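Local atomic coordinates of probable 2-oxoglutarate-dependent dioxygenase At5g05600 (Arabidopsis thaliana, PDB entry 6LSV), a protein that catalyses the iron- and 2-oxoglutarate-dependent hydroxylation of the stress hormone jasmonate to 12-hydroxyjasmonate, acting in plant defence signalling. Residues Trp75-Val80 with Ala262-Ile267; Leu222-His227 with Gln339-Lys344; His227-Gly232 with Val282-Ile287; Gly232-Leu237 with Ser296-Tyr301. All blocks are in the same frame, centred on the assembly; numbering follows the deposited sequence.

Contact 1: Trp75-Val80 with Ala262-Ile267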
# COMPACT_ATOMS: atom_id res chain seq x y z
N TRP A 75 -16.31 -3.65 0.11
CA TRP A 75 -15.14 -3.77 -0.75
C TRP A 75 -13.86 -3.29 -0.10
O TRP A 75 -12.79 -3.82 -0.42
CB TRP A 75 -15.36 -2.98 -2.05
CG TRP A 75 -16.57 -3.43 -2.78
CD1 TRP A 75 -17.86 -3.05 -2.54
CD2 TRP A 75 -16.62 -4.35 -3.87
NE1 TRP A 75 -18.71 -3.68 -3.42
CE2 TRP A 75 -17.97 -4.49 -4.25
CE3 TRP A 75 -15.65 -5.08 -4.57
CZ2 TRP A 75 -18.38 -5.31 -5.29
CZ3 TRP A 75 -16.06 -5.90 -5.61
CH2 TRP A 75 -17.41 -6.01 -5.96
N GLY A 76 -13.93 -2.31 0.80
CA GLY A 76 -12.74 -1.82 1.45
C GLY A 76 -11.86 -0.93 0.61
O GLY A 76 -10.67 -0.81 0.90
N PHE A 77 -12.41 -0.31 -0.44
CA PHE A 77 -11.65 0.62 -1.26
C PHE A 77 -12.63 1.44 -2.10
O PHE A 77 -13.75 0.99 -2.38
CB PHE A 77 -10.65 -0.12 -2.17
CG PHE A 77 -11.30 -0.90 -3.29
CD1 PHE A 77 -11.77 -2.18 -3.07
CD2 PHE A 77 -11.42 -0.35 -4.56
CE1 PHE A 77 -12.36 -2.91 -4.09
CE2 PHE A 77 -12.01 -1.07 -5.59
CZ PHE A 77 -12.48 -2.35 -5.35
N PHE A 78 -12.19 2.64 -2.47
CA PHE A 78 -12.96 3.50 -3.36
C PHE A 78 -11.99 4.42 -4.10
O PHE A 78 -10.84 4.60 -3.69
CB PHE A 78 -14.04 4.30 -2.61
CG PHE A 78 -13.51 5.18 -1.51
CD1 PHE A 78 -13.02 4.63 -0.33
CD2 PHE A 78 -13.52 6.55 -1.64
CE1 PHE A 78 -12.54 5.44 0.68
CE2 PHE A 78 -13.04 7.36 -0.63
CZ PHE A 78 -12.55 6.80 0.53
N GLN A 79 -12.47 4.99 -5.20
CA GLN A 79 -11.65 5.79 -6.10
C GLN A 79 -12.14 7.23 -6.07
O GLN A 79 -13.34 7.48 -6.23
CB GLN A 79 -11.71 5.23 -7.52
CG GLN A 79 -10.68 5.79 -8.48
CD GLN A 79 -10.71 5.08 -9.82
OE1 GLN A 79 -9.66 4.91 -10.45
NE2 GLN A 79 -11.89 4.67 -10.25
N VAL A 80 -11.22 8.17 -5.87
CA VAL A 80 -11.57 9.58 -5.69
C VAL A 80 -10.98 10.40 -6.83
O VAL A 80 -9.83 10.21 -7.22
CB VAL A 80 -11.10 10.11 -4.32
CG1 VAL A 80 -11.70 9.29 -3.21
CG2 VAL A 80 -9.58 10.10 -4.22
N ALA A 262 -6.98 10.01 -10.77
CA ALA A 262 -7.66 9.61 -9.55
C ALA A 262 -6.70 8.81 -8.67
O ALA A 262 -5.70 8.27 -9.13
CB ALA A 262 -8.90 8.77 -9.88
N PHE A 263 -7.02 8.77 -7.38
CA PHE A 263 -6.37 7.87 -6.44
C PHE A 263 -7.32 6.73 -6.10
O PHE A 263 -8.54 6.83 -6.28
CB PHE A 263 -5.97 8.59 -5.15
CG PHE A 263 -4.85 9.57 -5.32
CD1 PHE A 263 -3.56 9.14 -5.56
CD2 PHE A 263 -5.08 10.93 -5.21
CE1 PHE A 263 -2.52 10.03 -5.70
CE2 PHE A 263 -4.05 11.84 -5.36
CZ PHE A 263 -2.77 11.39 -5.60
N ILE A 264 -6.75 5.65 -5.60
CA ILE A 264 -7.52 4.58 -4.97
C ILE A 264 -7.21 4.63 -3.48
O ILE A 264 -6.04 4.63 -3.08
CB ILE A 264 -7.19 3.21 -5.57
CG1 ILE A 264 -7.79 3.10 -6.98
CG2 ILE A 264 -7.75 2.10 -4.68
CD1 ILE A 264 -7.18 2.01 -7.83
N VAL A 265 -8.26 4.72 -2.67
CA VAL A 265 -8.14 4.78 -1.22
C VAL A 265 -8.38 3.38 -0.69
O VAL A 265 -9.46 2.81 -0.88
CB VAL A 265 -9.13 5.79 -0.61
CG1 VAL A 265 -8.90 5.93 0.88
CG2 VAL A 265 -8.99 7.14 -1.30
N ASN A 266 -7.37 2.81 -0.04
CA ASN A 266 -7.46 1.47 0.53
C ASN A 266 -7.66 1.57 2.03
O ASN A 266 -6.89 2.25 2.72
CB ASN A 266 -6.20 0.65 0.23
CG ASN A 266 -6.15 0.16 -1.20
OD1 ASN A 266 -7.14 0.18 -1.92
ND2 ASN A 266 -4.97 -0.30 -1.62
N ILE A 267 -8.70 0.89 2.54
CA ILE A 267 -8.81 0.68 3.97
C ILE A 267 -7.70 -0.27 4.41
O ILE A 267 -7.51 -1.34 3.82
CB ILE A 267 -10.20 0.12 4.33
CG1 ILE A 267 -11.31 1.10 3.92
CG2 ILE A 267 -10.27 -0.21 5.82
CD1 ILE A 267 -11.36 2.36 4.75
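Phe78 and Val265 are paired across the contact as the central hydrogen-bonded pair of two antiparallel strands, 77-80 and 263-267, whose axes come within 4.7 Å. Backbone bonds supply the polar part of the contact. Val265 N gives the straightest of them, reaching Phe78 O at 2.8 Å with an N-H...O angle of 172°, and Phe78 N answers to Val265 O. Val80 and Phe263 exchange a second reciprocal pair. At the other end Ile267 N bonds to Gly76 O over 3.1 Å, the donor standing 37° out of the carbonyl plane; Gly76, with positive phi, is where the chain leaves helix 63-74. Apolar packing follows the strand faces. On the face of Phe78, Val80, Phe263 and Val265, chi1 of 58° sets Phe78 CG between its backbone N and carbonyl carbon, and Val265 CB lies over one face of the ring, 3.9 Å from its centroid, in a CH-pi contact. Val80 CG1 meets Val265 CG2 at 4.0 Å. Helices 63-74 and 161-186 cover this side. The other face carries Phe77, Gln79, Ile264 and Asn266. There Phe77 CB approaches Asn266 OD1 at 3.5 Å, and Gln79 CG packs on Ala262 CB at 3.7 Å while its OE1 accepts from His259 N. The chemistry implies a division: backbone bonds join strand 77-81, from the N-terminal family region, to strand 263-267 of the dioxygenase region in one sheet, one face packs hydrocarbon and rings against helices, and the other brings Asn266 to within about 4 Å of the iron-binding side chains of Asp229 and His284.

Contact 2: Leu222-His227 with Gln339-Lys344. With FE (Fe (III) ion), chain E; JAA ({(1R,2R)-3-oxo-2-[(2Z)-pent-2-en-1-yl]cyclopentyl}acetic acid), chain D; AKG (2-oxoglutaric acid), chain C.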
# COMPACT_ATOMS: atom_id res chain seq x y z
N LEU A 222 3.74 -13.32 -9.82
CA LEU A 222 2.95 -12.23 -9.27
C LEU A 222 3.89 -11.07 -8.98
O LEU A 222 4.95 -11.27 -8.39
CB LEU A 222 2.21 -12.65 -8.00
CG LEU A 222 0.89 -13.41 -8.17
CD1 LEU A 222 0.39 -13.91 -6.83
CD2 LEU A 222 -0.15 -12.54 -8.84
N GLY A 223 3.51 -9.87 -9.42
CA GLY A 223 4.28 -8.70 -9.06
C GLY A 223 4.28 -8.47 -7.56
O GLY A 223 5.28 -8.03 -6.99
N LEU A 224 3.16 -8.78 -6.91
CA LEU A 224 3.04 -8.66 -5.46
C LEU A 224 1.96 -9.63 -4.99
O LEU A 224 0.82 -9.57 -5.48
CB LEU A 224 2.69 -7.23 -5.07
CG LEU A 224 2.88 -6.82 -3.61
CD1 LEU A 224 4.25 -7.26 -3.10
CD2 LEU A 224 2.70 -5.32 -3.47
N SER A 225 2.31 -10.52 -4.07
CA SER A 225 1.40 -11.56 -3.61
C SER A 225 0.27 -10.97 -2.77
O SER A 225 0.36 -9.84 -2.29
CB SER A 225 2.18 -12.61 -2.81
OG SER A 225 3.05 -13.34 -3.65
N PRO A 226 -0.82 -11.72 -2.57
CA PRO A 226 -1.98 -11.18 -1.85
C PRO A 226 -1.61 -10.66 -0.47
O PRO A 226 -0.76 -11.22 0.23
CB PRO A 226 -2.93 -12.37 -1.75
CG PRO A 226 -2.60 -13.20 -2.93
CD PRO A 226 -1.11 -13.07 -3.11
N HIS A 227 -2.29 -9.58 -0.07
CA HIS A 227 -2.12 -8.98 1.24
C HIS A 227 -3.13 -7.85 1.40
O HIS A 227 -3.63 -7.30 0.41
CB HIS A 227 -0.71 -8.42 1.44
CG HIS A 227 -0.45 -7.17 0.67
ND1 HIS A 227 -0.41 -7.14 -0.71
CD2 HIS A 227 -0.22 -5.90 1.08
CE1 HIS A 227 -0.17 -5.91 -1.11
NE2 HIS A 227 -0.06 -5.13 -0.05
N GLN A 339 7.15 -12.05 7.76
CA GLN A 339 6.58 -13.08 6.89
C GLN A 339 6.34 -12.63 5.46
O GLN A 339 6.15 -13.48 4.58
CB GLN A 339 5.24 -13.58 7.45
CG GLN A 339 5.33 -14.27 8.79
CD GLN A 339 4.01 -14.90 9.20
OE1 GLN A 339 2.94 -14.41 8.83
NE2 GLN A 339 4.08 -15.98 9.96
N GLY A 340 6.32 -11.32 5.19
CA GLY A 340 5.91 -10.83 3.90
C GLY A 340 4.42 -11.02 3.68
O GLY A 340 3.67 -11.37 4.60
N PRO A 341 3.96 -10.80 2.44
CA PRO A 341 2.53 -10.92 2.14
C PRO A 341 1.94 -12.27 2.51
O PRO A 341 2.40 -13.32 2.05
CB PRO A 341 2.47 -10.70 0.63
CG PRO A 341 3.66 -9.85 0.34
CD PRO A 341 4.73 -10.32 1.28
N GLN A 342 0.91 -12.26 3.36
CA GLN A 342 0.18 -13.46 3.74
C GLN A 342 -1.32 -13.25 3.63
O GLN A 342 -2.10 -13.79 4.43
CB GLN A 342 0.55 -13.89 5.16
CG GLN A 342 2.00 -14.29 5.36
CD GLN A 342 2.47 -15.35 4.37
OE1 GLN A 342 1.68 -16.14 3.86
NE2 GLN A 342 3.78 -15.37 4.12
N GLY A 343 -1.76 -12.46 2.65
CA GLY A 343 -3.18 -12.21 2.50
C GLY A 343 -3.72 -11.42 3.67
O GLY A 343 -3.06 -10.52 4.20
N LYS A 344 -4.93 -11.77 4.10
CA LYS A 344 -5.55 -11.18 5.28
C LYS A 344 -5.43 -12.07 6.51
O LYS A 344 -6.19 -11.90 7.47
CB LYS A 344 -7.02 -10.85 5.00
CG LYS A 344 -7.23 -9.85 3.87
CD LYS A 344 -8.58 -9.16 3.99
CE LYS A 344 -8.78 -8.58 5.38
NZ LYS A 344 -9.89 -7.59 5.43
FE FE E . -0.45 -2.90 -0.83
O01 JAA D . 7.47 -2.36 2.28
O02 JAA D . 4.89 -0.00 7.60
O03 JAA D . 6.03 -1.62 8.51
C04 JAA D . 6.06 -1.60 5.26
C05 JAA D . 6.00 -2.56 3.94
C06 JAA D . 7.53 -1.74 5.74
C07 JAA D . 8.24 -2.28 4.68
C08 JAA D . 7.19 -2.40 3.43
C09 JAA D . 4.88 -2.08 2.92
C10 JAA D . 5.16 -2.02 6.28
C11 JAA D . 3.54 -2.73 3.27
C12 JAA D . 5.38 -1.17 7.53
C13 JAA D . 2.79 -3.32 2.36
C14 JAA D . 3.23 -3.39 0.90
C15 JAA D . 3.16 -4.84 0.42
C1 AKG C . 0.95 -1.77 -2.74
O1 AKG C . 0.20 -1.29 -1.86
O2 AKG C . 2.19 -1.84 -2.52
C2 AKG C . 0.34 -2.30 -4.04
O5 AKG C . -0.43 -3.20 -3.99
C3 AKG C . 0.70 -1.70 -5.41
C4 AKG C . -0.55 -1.70 -6.30
C5 AKG C . -0.18 -1.53 -7.77
O3 AKG C . -0.97 -0.98 -8.58
O4 AKG C . 0.94 -1.95 -8.18
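Pro341 packs its ring against the chain around His227, and the histidine can be followed from that protein wall inward to the metal. Its CB rests 4.0 Å from Pro341 CB. From there chi1 of 73° places CG between the backbone N and the carbonyl carbon, turning the ring away from the 339-344 loop. ND1 donates to Ser225 O at 3.2 Å, almost in line with that carbonyl although 22° out of the ring plane; this bond and the metal bond at NE2 together hold the ring's rotation. CD2 lies 3.6 Å from C15, the last carbon of the jasmonate pentenyl chain, while CE1 is turned toward the keto oxygen O5 of 2-oxoglutarate. At the tip, NE2 binds iron at 2.4 Å. Behind the ring, the backbones are tied by Gly343 N, which donates to Pro226 O at 2.9 Å from well above the carbonyl plane, 56° out of it. Leu224 reaches both sides with its two methyls: CD1 touches Pro341 CG at 4.3 Å, and CD2 approaches the carboxylate oxygen O2 of 2-oxoglutarate at 3.6 Å. Ser225 OG turns to Asp134. Asp229 and His284 complete the protein ligands of the metal, so His227 is the first histidine of the HxD...H facial triad characteristic of 2-oxoglutarate-dependent dioxygenases.

Contact 3: His227-Gly232 with Val282-Ile287. With FE (Fe (III) ion), chain E; AKG (2-oxoglutaric acid), chain C; JAA ({(1R,2R)-3-oxo-2-[(2Z)-pent-2-en-1-yl]cyclopentyl}acetic acid), chain D.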
# COMPACT_ATOMS: atom_id res chain seq x y z
N HIS A 227 -2.29 -9.58 -0.07
CA HIS A 227 -2.12 -8.98 1.24
C HIS A 227 -3.13 -7.85 1.40
O HIS A 227 -3.63 -7.30 0.41
CB HIS A 227 -0.71 -8.42 1.44
CG HIS A 227 -0.45 -7.17 0.67
ND1 HIS A 227 -0.41 -7.14 -0.71
CD2 HIS A 227 -0.22 -5.90 1.08
CE1 HIS A 227 -0.17 -5.91 -1.11
NE2 HIS A 227 -0.06 -5.13 -0.05
N SER A 228 -3.41 -7.51 2.65
CA SER A 228 -3.99 -6.23 3.00
C SER A 228 -2.91 -5.37 3.63
O SER A 228 -1.96 -5.88 4.23
CB SER A 228 -5.18 -6.38 3.95
OG SER A 228 -4.83 -7.09 5.12
N ASP A 229 -3.04 -4.06 3.48
CA ASP A 229 -2.04 -3.15 4.02
C ASP A 229 -2.14 -3.12 5.54
O ASP A 229 -3.24 -2.98 6.08
CB ASP A 229 -2.23 -1.75 3.44
CG ASP A 229 -1.95 -1.70 1.96
OD1 ASP A 229 -1.06 -2.45 1.50
OD2 ASP A 229 -2.63 -0.94 1.24
N PRO A 230 -1.01 -3.24 6.25
CA PRO A 230 -1.09 -3.32 7.72
C PRO A 230 -1.53 -2.03 8.39
O PRO A 230 -2.10 -2.09 9.48
CB PRO A 230 0.35 -3.70 8.12
CG PRO A 230 1.20 -3.23 6.98
CD PRO A 230 0.36 -3.38 5.75
N GLY A 231 -1.27 -0.88 7.77
CA GLY A 231 -1.48 0.40 8.42
C GLY A 231 -2.93 0.86 8.38
O GLY A 231 -3.87 0.07 8.25
N GLY A 232 -3.09 2.18 8.51
CA GLY A 232 -4.41 2.79 8.59
C GLY A 232 -5.14 2.83 7.27
O GLY A 232 -6.11 2.10 7.07
N VAL A 282 -9.14 -3.97 2.21
CA VAL A 282 -9.13 -4.65 0.92
C VAL A 282 -7.90 -5.55 0.80
O VAL A 282 -6.81 -5.21 1.27
CB VAL A 282 -9.18 -3.63 -0.23
CG1 VAL A 282 -7.98 -2.69 -0.18
CG2 VAL A 282 -9.25 -4.34 -1.58
N GLU A 283 -8.09 -6.71 0.19
CA GLU A 283 -6.99 -7.61 -0.15
C GLU A 283 -6.66 -7.43 -1.63
O GLU A 283 -7.55 -7.54 -2.48
CB GLU A 283 -7.37 -9.06 0.15
CG GLU A 283 -6.27 -10.06 -0.11
CD GLU A 283 -6.68 -11.48 0.25
OE1 GLU A 283 -7.89 -11.73 0.43
OE2 GLU A 283 -5.79 -12.34 0.36
N HIS A 284 -5.40 -7.15 -1.93
CA HIS A 284 -5.01 -6.89 -3.30
C HIS A 284 -3.72 -7.63 -3.64
O HIS A 284 -3.00 -8.12 -2.76
CB HIS A 284 -4.86 -5.39 -3.59
CG HIS A 284 -4.25 -4.62 -2.46
ND1 HIS A 284 -4.95 -4.28 -1.32
CD2 HIS A 284 -3.01 -4.11 -2.30
CE1 HIS A 284 -4.17 -3.60 -0.50
NE2 HIS A 284 -2.98 -3.48 -1.07
N ARG A 285 -3.45 -7.70 -4.93
CA ARG A 285 -2.25 -8.32 -5.48
C ARG A 285 -1.98 -7.67 -6.83
O ARG A 285 -2.87 -7.03 -7.42
CB ARG A 285 -2.41 -9.84 -5.63
CG ARG A 285 -3.29 -10.24 -6.81
CD ARG A 285 -3.41 -11.75 -6.93
NE ARG A 285 -4.08 -12.11 -8.18
CZ ARG A 285 -4.42 -13.35 -8.52
NH1 ARG A 285 -4.17 -14.36 -7.70
NH2 ARG A 285 -5.02 -13.58 -9.68
N VAL A 286 -0.76 -7.82 -7.32
CA VAL A 286 -0.36 -7.25 -8.60
C VAL A 286 0.04 -8.39 -9.53
O VAL A 286 0.80 -9.28 -9.13
CB VAL A 286 0.78 -6.23 -8.46
CG1 VAL A 286 1.00 -5.48 -9.76
CG2 VAL A 286 0.49 -5.25 -7.33
N ILE A 287 -0.48 -8.37 -10.75
CA ILE A 287 -0.04 -9.27 -11.79
C ILE A 287 0.89 -8.50 -12.71
O ILE A 287 0.86 -7.27 -12.79
CB ILE A 287 -1.23 -9.88 -12.58
CG1 ILE A 287 -2.01 -8.79 -13.31
CG2 ILE A 287 -2.14 -10.67 -11.65
CD1 ILE A 287 -3.24 -9.31 -14.03
FE FE E . -0.45 -2.90 -0.83
C1 AKG C . 0.95 -1.77 -2.74
O1 AKG C . 0.20 -1.29 -1.86
O2 AKG C . 2.19 -1.84 -2.52
C2 AKG C . 0.34 -2.30 -4.04
O5 AKG C . -0.43 -3.20 -3.99
C3 AKG C . 0.70 -1.70 -5.41
C4 AKG C . -0.55 -1.70 -6.30
C5 AKG C . -0.18 -1.53 -7.77
O3 AKG C . -0.97 -0.98 -8.58
O4 AKG C . 0.94 -1.95 -8.18
O01 JAA D . 7.47 -2.36 2.28
O02 JAA D . 4.89 -0.00 7.60
O03 JAA D . 6.03 -1.62 8.51
C04 JAA D . 6.06 -1.60 5.26
C05 JAA D . 6.00 -2.56 3.94
C06 JAA D . 7.53 -1.74 5.74
C07 JAA D . 8.24 -2.28 4.68
C08 JAA D . 7.19 -2.40 3.43
C09 JAA D . 4.88 -2.08 2.92
C10 JAA D . 5.16 -2.02 6.28
C11 JAA D . 3.54 -2.73 3.27
C12 JAA D . 5.38 -1.17 7.53
C13 JAA D . 2.79 -3.32 2.36
C14 JAA D . 3.23 -3.39 0.90
C15 JAA D . 3.16 -4.84 0.42
O HOH W 1 -5.75 -2.63 2.49
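His284 and His227 are paired through their main chains, His284 N donating to His227 O at 2.9 Å and His227 N to His284 O at 3.1 Å, as in an antiparallel hydrogen-bonded pair. That leaves both rings on the same face. A chi1 of 38° keeps His284 CG between its N and carbonyl carbon, and the ring takes His227 O over one face. The two rings cross obliquely, planes 63° apart, yet their NE2 atoms converge on one ion: His284 NE2 binds iron at 2.6 Å, with the metal in the ring plane. Its ND1 makes a weak bond to Val282 O. A chi1 of -66° sets Asp229 CG anti to the carbonyl carbon; its OD1 binds the iron at 2.5 Å, and OD2 is held by Thr234. The 2-oxoglutarate carboxylate oxygen O1 is another ligand, at 2.0 Å. Water 1 links the backbones, accepting from Asp229 N and donating to Val282 O. Glu283, extended beyond CG, forms a salt bridge with Arg248. Strand 284-286 is an edge strand of the smaller antiparallel sheet, beside strand 245-248, where His284 touches Leu245 and Val282 touches Val247, while the 227-232 loop runs on into strand 233-237 of the larger sheet.

Contact 4: Gly232-Leu237 with Ser296-Tyr301. With AKG (2-oxoglutaric acid), chain C; JAA ({(1R,2R)-3-oxo-2-[(2Z)-pent-2-en-1-yl]cyclopentyl}acetic acid), chain D.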
# COMPACT_ATOMS: atom_id res chain seq x y z
N GLY A 232 -3.09 2.18 8.51
CA GLY A 232 -4.41 2.79 8.59
C GLY A 232 -5.14 2.83 7.27
O GLY A 232 -6.11 2.10 7.07
N MET A 233 -4.70 3.69 6.35
CA MET A 233 -5.24 3.71 5.00
C MET A 233 -4.10 3.91 4.02
O MET A 233 -3.06 4.49 4.35
CB MET A 233 -6.29 4.81 4.80
CG MET A 233 -5.91 6.17 5.34
SD MET A 233 -7.08 7.45 4.83
CE MET A 233 -6.67 7.63 3.10
N THR A 234 -4.30 3.42 2.80
CA THR A 234 -3.34 3.59 1.72
C THR A 234 -3.96 4.46 0.63
O THR A 234 -5.10 4.23 0.22
CB THR A 234 -2.93 2.24 1.13
OG1 THR A 234 -2.47 1.37 2.17
CG2 THR A 234 -1.82 2.42 0.10
N ILE A 235 -3.21 5.46 0.19
CA ILE A 235 -3.56 6.23 -1.00
C ILE A 235 -2.66 5.72 -2.12
O ILE A 235 -1.44 5.92 -2.09
CB ILE A 235 -3.40 7.74 -0.77
CG1 ILE A 235 -4.37 8.21 0.32
CG2 ILE A 235 -3.68 8.51 -2.05
CD1 ILE A 235 -4.23 9.66 0.69
N LEU A 236 -3.26 5.04 -3.09
CA LEU A 236 -2.54 4.33 -4.13
C LEU A 236 -2.66 5.08 -5.45
O LEU A 236 -3.77 5.40 -5.89
CB LEU A 236 -3.08 2.90 -4.28
CG LEU A 236 -2.53 1.95 -5.34
CD1 LEU A 236 -1.03 1.75 -5.20
CD2 LEU A 236 -3.26 0.61 -5.25
N LEU A 237 -1.51 5.37 -6.07
CA LEU A 237 -1.47 5.92 -7.42
C LEU A 237 -1.02 4.81 -8.36
O LEU A 237 0.19 4.62 -8.55
CB LEU A 237 -0.54 7.13 -7.51
CG LEU A 237 -0.49 7.80 -8.89
CD1 LEU A 237 -1.89 8.02 -9.43
CD2 LEU A 237 0.28 9.11 -8.84
N SER A 296 3.88 1.99 -9.56
CA SER A 296 2.79 2.41 -8.70
C SER A 296 3.33 2.98 -7.40
O SER A 296 4.39 2.56 -6.91
CB SER A 296 1.83 1.25 -8.41
OG SER A 296 1.54 0.53 -9.60
N LEU A 297 2.60 3.94 -6.85
CA LEU A 297 3.01 4.67 -5.66
C LEU A 297 2.01 4.39 -4.54
O LEU A 297 0.82 4.68 -4.69
CB LEU A 297 3.11 6.17 -5.94
CG LEU A 297 4.35 6.70 -6.69
CD1 LEU A 297 4.39 6.24 -8.14
CD2 LEU A 297 4.39 8.21 -6.61
N ALA A 298 2.50 3.84 -3.43
CA ALA A 298 1.67 3.49 -2.29
C ALA A 298 2.02 4.41 -1.13
O ALA A 298 3.10 4.29 -0.54
CB ALA A 298 1.86 2.02 -1.91
N PHE A 299 1.11 5.32 -0.81
CA PHE A 299 1.25 6.20 0.34
C PHE A 299 0.48 5.60 1.51
O PHE A 299 -0.70 5.28 1.39
CB PHE A 299 0.73 7.60 0.00
CG PHE A 299 0.70 8.55 1.16
CD1 PHE A 299 -0.45 8.69 1.93
CD2 PHE A 299 1.80 9.32 1.48
CE1 PHE A 299 -0.49 9.57 2.99
CE2 PHE A 299 1.77 10.20 2.54
CZ PHE A 299 0.62 10.32 3.30
N PHE A 300 1.16 5.44 2.65
CA PHE A 300 0.58 4.82 3.83
C PHE A 300 0.34 5.89 4.89
O PHE A 300 1.27 6.60 5.29
CB PHE A 300 1.49 3.72 4.39
CG PHE A 300 1.85 2.66 3.38
CD1 PHE A 300 0.87 1.86 2.82
CD2 PHE A 300 3.17 2.46 3.02
CE1 PHE A 300 1.20 0.87 1.90
CE2 PHE A 300 3.51 1.48 2.11
CZ PHE A 300 2.52 0.68 1.54
N TYR A 301 -0.91 6.00 5.33
CA TYR A 301 -1.31 6.92 6.39
C TYR A 301 -1.59 6.09 7.64
O TYR A 301 -2.58 5.34 7.68
CB TYR A 301 -2.53 7.74 5.97
CG TYR A 301 -2.82 8.93 6.86
CD1 TYR A 301 -2.07 10.09 6.76
CD2 TYR A 301 -3.87 8.89 7.77
CE1 TYR A 301 -2.36 11.19 7.56
CE2 TYR A 301 -4.15 9.97 8.57
CZ TYR A 301 -3.40 11.12 8.47
OH TYR A 301 -3.68 12.20 9.27
C1 AKG C . 0.95 -1.77 -2.74
O1 AKG C . 0.20 -1.29 -1.86
O2 AKG C . 2.19 -1.84 -2.52
C2 AKG C . 0.34 -2.30 -4.04
O5 AKG C . -0.43 -3.20 -3.99
C3 AKG C . 0.70 -1.70 -5.41
C4 AKG C . -0.55 -1.70 -6.30
C5 AKG C . -0.18 -1.53 -7.77
O3 AKG C . -0.97 -0.98 -8.58
O4 AKG C . 0.94 -1.95 -8.18
O01 JAA D . 7.47 -2.36 2.28
O02 JAA D . 4.89 -0.00 7.60
O03 JAA D . 6.03 -1.62 8.51
C04 JAA D . 6.06 -1.60 5.26
C05 JAA D . 6.00 -2.56 3.94
C06 JAA D . 7.53 -1.74 5.74
C07 JAA D . 8.24 -2.28 4.68
C08 JAA D . 7.19 -2.40 3.43
C09 JAA D . 4.88 -2.08 2.92
C10 JAA D . 5.16 -2.02 6.28
C11 JAA D . 3.54 -2.73 3.27
C12 JAA D . 5.38 -1.17 7.53
C13 JAA D . 2.79 -3.32 2.36
C14 JAA D . 3.23 -3.39 0.90
C15 JAA D . 3.16 -4.84 0.42
O HOH W 2 0.88 7.19 -3.54
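Gly232 and Met233 both face Tyr301, a classic beta bulge that opens the antiparallel pairing of strands 233-237 and 296-301 in the larger sheet of the double-stranded beta-helix. Met233 exchanges two backbone bonds with Tyr301, and its CG packs on Tyr301 CB at 3.8 Å. Thr234 and Phe300 lie side by side on the ligand face: chi1 of -53° puts OG1, the partner of Asp229, beside the backbone N, where it sits in plane at the ring edge, 3.4 Å from Phe300 CD1. The same ring brings CZ to 3.9 Å from jasmonate C09. Ile235 turns to the opposite face, its CD1 meeting Phe299 CD1 at 4.1 Å beneath helix 161-186; Ile235 N bonds to Phe299 O, and Phe299 N returns a bond to Ile235 O. Leu236 points back to the pocket, CD1 touching C4 of 2-oxoglutarate at 3.7 Å, with Ala298 beside it. Leu237 N donates to Leu297 O at 2.8 Å, nearly straight at 172°, and Leu297 N returns a bond to Leu237 O, the last of the ladder. Past it stands Ser296, two residues after Arg294, and its OG lies 2.9 Å from O4 and 3.1 Å from O3 of the distal 2-oxoglutarate carboxylate.

Overall arrangement
The four contacts lie around one iron site, three of them in direct touch with its bound ligands. Contacts 1 and 4 are neighbours in the larger sheet, centres 9 Å apart, joined where Asn266 N probably bonds to Thr234 O at 2.7 Å. Contacts 2 and 3, centres 7 Å apart, form the other wall; they share His227, and Leu224 O probably accepts from Val286 N at 3.0 Å. Contact 3 connects the two walls: it shares Gly232 with contact 4, and Val282 packs against Gly76 and Asn266 of contact 1. Contacts 2, 3 and 4 all touch jasmonate and 2-oxoglutarate, whereas contact 1 stays in the second shell, the Asn266 side chain about 5 Å from the iron.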